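Local coordinates for protein putative mandelate racemase (Zymomonas mobilis, PDB 2OX4) that binds magnesium and, as a member of the mandelate racemase branch of the enolase superfamily, probably acts as a lyase of the dehydratase type, at residues His12-Ile24 and Gln345-Val357. Residues are numbered along the deposited sequence; the frame is centred on the assembly and turned at random.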
loop_
_atom_site.group_PDB
_atom_site.type_symbol
_atom_site.label_atom_id
_atom_site.label_comp_id
_atom_site.label_asym_id
_atom_site.label_seq_id
_atom_site.Cartn_x
_atom_site.Cartn_y
_atom_site.Cartn_z
ATOM N N HIS C 12 -41.605 -6.671 24.005
ATOM C CA HIS C 12 -41.572 -6.824 22.561
ATOM C C HIS C 12 -42.990 -6.489 22.051
ATOM O O HIS C 12 -43.910 -7.319 22.112
ATOM C CB HIS C 12 -41.114 -8.239 22.167
ATOM C CG HIS C 12 -40.913 -8.426 20.693
ATOM N ND1 HIS C 12 -40.748 -9.670 20.115
ATOM C CD2 HIS C 12 -40.849 -7.528 19.677
ATOM C CE1 HIS C 12 -40.595 -9.531 18.809
ATOM N NE2 HIS C 12 -40.653 -8.244 18.516
ATOM N N VAL C 13 -43.153 -5.244 21.612
ATOM C CA VAL C 13 -44.481 -4.658 21.362
ATOM C C VAL C 13 -45.150 -5.418 20.221
ATOM O O VAL C 13 -44.493 -5.760 19.228
ATOM C CB VAL C 13 -44.388 -3.145 21.018
ATOM C CG1 VAL C 13 -45.784 -2.571 20.689
ATOM C CG2 VAL C 13 -43.778 -2.375 22.178
ATOM N N HIS C 14 -46.442 -5.720 20.384
ATOM C CA HIS C 14 -47.207 -6.421 19.354
ATOM C C HIS C 14 -47.272 -5.632 18.048
ATOM O O HIS C 14 -47.132 -4.405 18.050
ATOM C CB HIS C 14 -48.622 -6.725 19.862
ATOM C CG HIS C 14 -48.660 -7.697 21.001
ATOM N ND1 HIS C 14 -49.728 -7.780 21.871
ATOM C CD2 HIS C 14 -47.766 -8.629 21.412
ATOM C CE1 HIS C 14 -49.488 -8.720 22.769
ATOM N NE2 HIS C 14 -48.306 -9.252 22.512
ATOM N N THR C 15 -47.481 -6.343 16.941
ATOM C CA THR C 15 -47.444 -5.742 15.600
ATOM C C THR C 15 -48.165 -4.400 15.542
ATOM O O THR C 15 -49.338 -4.301 15.903
ATOM C CB THR C 15 -48.035 -6.695 14.551
ATOM O OG1 THR C 15 -47.373 -7.955 14.650
ATOM C CG2 THR C 15 -47.860 -6.139 13.136
ATOM N N ARG C 16 -47.445 -3.365 15.129
ATOM C CA ARG C 16 -48.053 -2.069 14.853
ATOM C C ARG C 16 -48.791 -2.159 13.511
ATOM O O ARG C 16 -48.190 -2.515 12.504
ATOM C CB ARG C 16 -46.983 -0.960 14.847
ATOM C CG ARG C 16 -46.039 -0.925 16.090
ATOM C CD ARG C 16 -46.726 -0.477 17.377
ATOM N NE ARG C 16 -47.626 -1.503 17.895
ATOM C CZ ARG C 16 -48.687 -1.261 18.658
ATOM N NH1 ARG C 16 -49.445 -2.267 19.073
ATOM N NH2 ARG C 16 -48.987 -0.017 19.007
ATOM N N PRO C 17 -50.112 -1.896 13.507
ATOM C CA PRO C 17 -50.991 -2.194 12.354
ATOM C C PRO C 17 -50.549 -1.626 11.000
ATOM O O PRO C 17 -50.424 -2.385 10.031
ATOM C CB PRO C 17 -52.340 -1.582 12.762
ATOM C CG PRO C 17 -52.286 -1.445 14.236
ATOM C CD PRO C 17 -50.853 -1.309 14.641
ATOM N N GLN C 18 -50.328 -0.315 10.924
ATOM C CA GLN C 18 -50.009 0.339 9.652
ATOM C C GLN C 18 -48.606 -0.006 9.145
ATOM O O GLN C 18 -48.408 -0.263 7.953
ATOM C CB GLN C 18 -50.119 1.852 9.793
ATOM C CG GLN C 18 -51.530 2.374 9.850
ATOM C CD GLN C 18 -51.589 3.822 9.430
ATOM O OE1 GLN C 18 -51.597 4.130 8.241
ATOM N NE2 GLN C 18 -51.598 4.723 10.408
ATOM N N SER C 19 -47.639 -0.005 10.059
ATOM C CA SER C 19 -46.227 -0.148 9.695
ATOM C C SER C 19 -45.780 -1.609 9.688
ATOM O O SER C 19 -44.808 -1.960 9.019
ATOM C CB SER C 19 -45.338 0.691 10.623
ATOM O OG SER C 19 -45.387 0.210 11.961
ATOM N N GLY C 20 -46.494 -2.454 10.431
ATOM C CA GLY C 20 -46.168 -3.870 10.536
ATOM C C GLY C 20 -45.012 -4.138 11.480
ATOM O O GLY C 20 -44.563 -5.270 11.593
ATOM N N GLN C 21 -44.550 -3.094 12.162
ATOM C CA GLN C 21 -43.300 -3.144 12.929
ATOM C C GLN C 21 -43.542 -3.589 14.365
ATOM O O GLN C 21 -44.684 -3.645 14.803
ATOM C CB GLN C 21 -42.621 -1.781 12.878
ATOM C CG GLN C 21 -42.129 -1.446 11.473
ATOM C CD GLN C 21 -41.663 -0.017 11.311
ATOM O OE1 GLN C 21 -41.543 0.723 12.279
ATOM N NE2 GLN C 21 -41.392 0.376 10.071
ATOM N N ARG C 22 -42.470 -3.932 15.083
ATOM C CA ARG C 22 -42.579 -4.412 16.462
ATOM C C ARG C 22 -41.390 -3.913 17.291
ATOM O O ARG C 22 -40.374 -4.603 17.390
ATOM C CB ARG C 22 -42.626 -5.947 16.508
ATOM C CG ARG C 22 -43.899 -6.583 15.956
ATOM C CD ARG C 22 -44.017 -8.032 16.382
ATOM N NE ARG C 22 -44.116 -8.147 17.838
ATOM C CZ ARG C 22 -44.094 -9.291 18.512
ATOM N NH1 ARG C 22 -43.973 -10.445 17.860
ATOM N NH2 ARG C 22 -44.197 -9.283 19.845
ATOM N N PRO C 23 -41.526 -2.726 17.911
ATOM C CA PRO C 23 -40.475 -2.174 18.775
ATOM C C PRO C 23 -40.123 -3.033 19.988
ATOM O O PRO C 23 -40.937 -3.837 20.452
ATOM C CB PRO C 23 -41.046 -0.836 19.248
ATOM C CG PRO C 23 -42.238 -0.573 18.414
ATOM C CD PRO C 23 -42.695 -1.838 17.799
ATOM N N ILE C 24 -38.894 -2.863 20.474
ATOM C CA ILE C 24 -38.394 -3.632 21.606
ATOM C C ILE C 24 -37.864 -2.642 22.639
ATOM O O ILE C 24 -36.904 -1.897 22.377
ATOM C CB ILE C 24 -37.270 -4.642 21.216
ATOM C CG1 ILE C 24 -37.626 -5.435 19.952
ATOM C CG2 ILE C 24 -37.012 -5.602 22.389
ATOM C CD1 ILE C 24 -36.992 -4.883 18.667
ATOM N N GLN C 345 -41.253 9.328 9.412
ATOM C CA GLN C 345 -42.702 9.382 9.205
ATOM C C GLN C 345 -43.511 8.474 10.144
ATOM O O GLN C 345 -44.652 8.793 10.490
ATOM C CB GLN C 345 -43.061 9.154 7.725
ATOM C CG GLN C 345 -42.825 7.736 7.181
ATOM C CD GLN C 345 -43.988 6.788 7.467
ATOM O OE1 GLN C 345 -43.808 5.747 8.099
ATOM N NE2 GLN C 345 -45.187 7.155 7.015
ATOM N N LYS C 346 -42.917 7.356 10.569
ATOM C CA LYS C 346 -43.609 6.416 11.457
ATOM C C LYS C 346 -44.061 7.064 12.778
ATOM O O LYS C 346 -45.082 6.681 13.335
ATOM C CB LYS C 346 -42.762 5.157 11.704
ATOM C CG LYS C 346 -41.745 5.290 12.834
ATOM C CD LYS C 346 -40.392 4.767 12.443
ATOM C CE LYS C 346 -40.279 3.310 12.734
ATOM N NZ LYS C 346 -39.401 2.621 11.738
ATOM N N THR C 347 -43.327 8.077 13.241
ATOM C CA THR C 347 -43.634 8.747 14.515
ATOM C C THR C 347 -44.925 9.555 14.426
ATOM O O THR C 347 -45.479 9.976 15.448
ATOM C CB THR C 347 -42.491 9.696 14.973
ATOM O OG1 THR C 347 -42.469 10.862 14.142
ATOM C CG2 THR C 347 -41.138 9.000 14.899
ATOM N N LEU C 348 -45.387 9.767 13.197
ATOM C CA LEU C 348 -46.647 10.461 12.936
ATOM C C LEU C 348 -47.892 9.560 13.029
ATOM O O LEU C 348 -49.023 10.052 13.000
ATOM C CB LEU C 348 -46.583 11.193 11.586
ATOM C CG LEU C 348 -45.302 12.009 11.323
ATOM C CD1 LEU C 348 -45.106 12.317 9.848
ATOM C CD2 LEU C 348 -45.228 13.284 12.164
ATOM N N LEU C 349 -47.685 8.251 13.154
ATOM C CA LEU C 349 -48.796 7.295 13.209
ATOM C C LEU C 349 -49.235 7.070 14.660
ATOM O O LEU C 349 -48.394 7.054 15.563
ATOM C CB LEU C 349 -48.400 5.966 12.551
ATOM C CG LEU C 349 -47.550 5.980 11.272
ATOM C CD1 LEU C 349 -47.021 4.586 10.976
ATOM C CD2 LEU C 349 -48.326 6.523 10.070
ATOM N N PRO C 350 -50.557 6.909 14.896
ATOM C CA PRO C 350 -51.109 6.623 16.239
ATOM C C PRO C 350 -50.585 5.343 16.928
ATOM O O PRO C 350 -50.562 5.275 18.160
ATOM C CB PRO C 350 -52.613 6.493 15.976
ATOM C CG PRO C 350 -52.849 7.274 14.714
ATOM C CD PRO C 350 -51.625 7.029 13.882
ATOM N N GLU C 351 -50.181 4.338 16.147
ATOM C CA GLU C 351 -49.612 3.102 16.719
ATOM C C GLU C 351 -48.275 3.356 17.425
ATOM O O GLU C 351 -47.888 2.616 18.337
ATOM C CB GLU C 351 -49.416 2.044 15.639
ATOM C CG GLU C 351 -48.519 2.467 14.463
ATOM C CD GLU C 351 -48.838 1.681 13.220
ATOM O OE1 GLU C 351 -47.898 1.264 12.510
ATOM O OE2 GLU C 351 -50.041 1.460 12.969
ATOM N N TYR C 352 -47.573 4.395 16.989
ATOM C CA TYR C 352 -46.339 4.810 17.653
ATOM C C TYR C 352 -46.579 5.832 18.771
ATOM O O TYR C 352 -45.998 5.715 19.853
ATOM C CB TYR C 352 -45.283 5.256 16.634
ATOM C CG TYR C 352 -44.413 4.098 16.168
ATOM C CD1 TYR C 352 -44.659 3.443 14.958
ATOM C CD2 TYR C 352 -43.364 3.637 16.964
ATOM C CE1 TYR C 352 -43.858 2.360 14.548
ATOM C CE2 TYR C 352 -42.570 2.572 16.570
ATOM C CZ TYR C 352 -42.817 1.934 15.368
ATOM O OH TYR C 352 -42.006 0.875 15.002
ATOM N N GLU C 353 -47.461 6.803 18.534
ATOM C CA GLU C 353 -47.819 7.785 19.571
ATOM C C GLU C 353 -48.279 7.199 20.911
ATOM O O GLU C 353 -47.963 7.748 21.958
ATOM C CB GLU C 353 -48.851 8.795 19.056
ATOM C CG GLU C 353 -48.367 9.628 17.885
ATOM C CD GLU C 353 -49.498 10.335 17.145
ATOM O OE1 GLU C 353 -50.159 11.209 17.752
ATOM O OE2 GLU C 353 -49.718 10.020 15.951
ATOM N N GLU C 354 -49.028 6.094 20.887
ATOM C CA GLU C 354 -49.622 5.534 22.114
ATOM C C GLU C 354 -48.615 4.857 23.056
ATOM O O GLU C 354 -48.948 4.496 24.195
ATOM C CB GLU C 354 -50.745 4.554 21.770
ATOM C CG GLU C 354 -50.264 3.280 21.065
ATOM C CD GLU C 354 -51.391 2.288 20.781
ATOM O OE1 GLU C 354 -52.533 2.516 21.239
ATOM O OE2 GLU C 354 -51.137 1.268 20.102
ATOM N N LEU C 355 -47.385 4.690 22.576
ATOM C CA LEU C 355 -46.375 3.909 23.286
ATOM C C LEU C 355 -45.639 4.701 24.356
ATOM O O LEU C 355 -45.103 4.110 25.297
ATOM C CB LEU C 355 -45.365 3.311 22.297
ATOM C CG LEU C 355 -45.942 2.397 21.216
ATOM C CD1 LEU C 355 -44.837 1.924 20.275
ATOM C CD2 LEU C 355 -46.662 1.215 21.851
ATOM N N CYS C 356 -45.600 6.028 24.208
ATOM C CA CYS C 356 -44.812 6.879 25.100
ATOM C C CYS C 356 -45.602 8.038 25.695
ATOM O O CYS C 356 -46.538 8.551 25.077
ATOM C CB CYS C 356 -43.591 7.449 24.368
ATOM S SG CYS C 356 -42.432 6.202 23.783
ATOM N N VAL C 357 -45.182 8.461 26.884
ATOM C CA VAL C 357 -45.800 9.562 27.618
ATOM C C VAL C 357 -45.689 10.922 26.910
ATOM O O VAL C 357 -46.686 11.651 26.815
ATOM C CB VAL C 357 -45.259 9.624 29.071
ATOM C CG1 VAL C 357 -45.760 10.860 29.806
ATOM C CG2 VAL C 357 -45.656 8.364 29.833
HETATM O O HOH W 1 -52.270 -1.572 20.227
HETATM O O HOH W 2 -51.400 3.674 13.212
#
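Glu351 OE1 takes two donors from one residue: Ser19 N at 2.8 Å on its syn lone pair, and Ser19 OG, which meets it nearly in line with the C-O bond. The other oxygen, Glu351 OE2, receives Gln18 N at 2.7 Å, also syn, so the buried carboxylate is clasped by consecutive amides of the turn at 17-19. With chi1 at 58°, CG of Glu351 tucks in between its own N and C, and the extended chain beyond slides past the aliphatic part of Arg16 in the opposite direction, toward that turn. A water joins Glu351 OE2, Glu351 N and Gln18 NE2; the side-chain amide of Gln18 also bonds to the backbone of Arg141 (OE1 to N) and Lys139 (NE2 to O).

The Arg16 chain bends at chi2 and chi3, bringing NH2 to Glu351 O (2.9 Å, in the carbonyl plane) and, in a salt bridge, to the anti lone pair of Glu354 OE2 (2.7 Å). Both acceptors lie at the guanidinium edge, while NE bonds to His14 O and Val13 CG1 rests against one face. A leucine in place of Arg16 would probably cost Glu354 its close salt-bridge partner, leaving the long, weak pair with Lys382, and deprive the carbonyls of His14 and Glu351 of these donors.

Farther along, Gln21 OE1 accepts Tyr352 OH (2.8 Å) on a lone pair, with amide and ring planes 69° apart, and a weak bond from Lys346 NZ, which also bonds to Ala319 O. Pro23 CG packs on Tyr352 CE2 at 3.7 Å and reaches Leu355 CD1.

The contact ties the loop after strand 5-13 of the N-terminal capping domain to the barrel domain beyond strand 341-344. Lys346, its side chain about 10 Å from the magnesium ion, places it near the barrel's metal end; the charged and amide-mediated bonds probably hold the loop there.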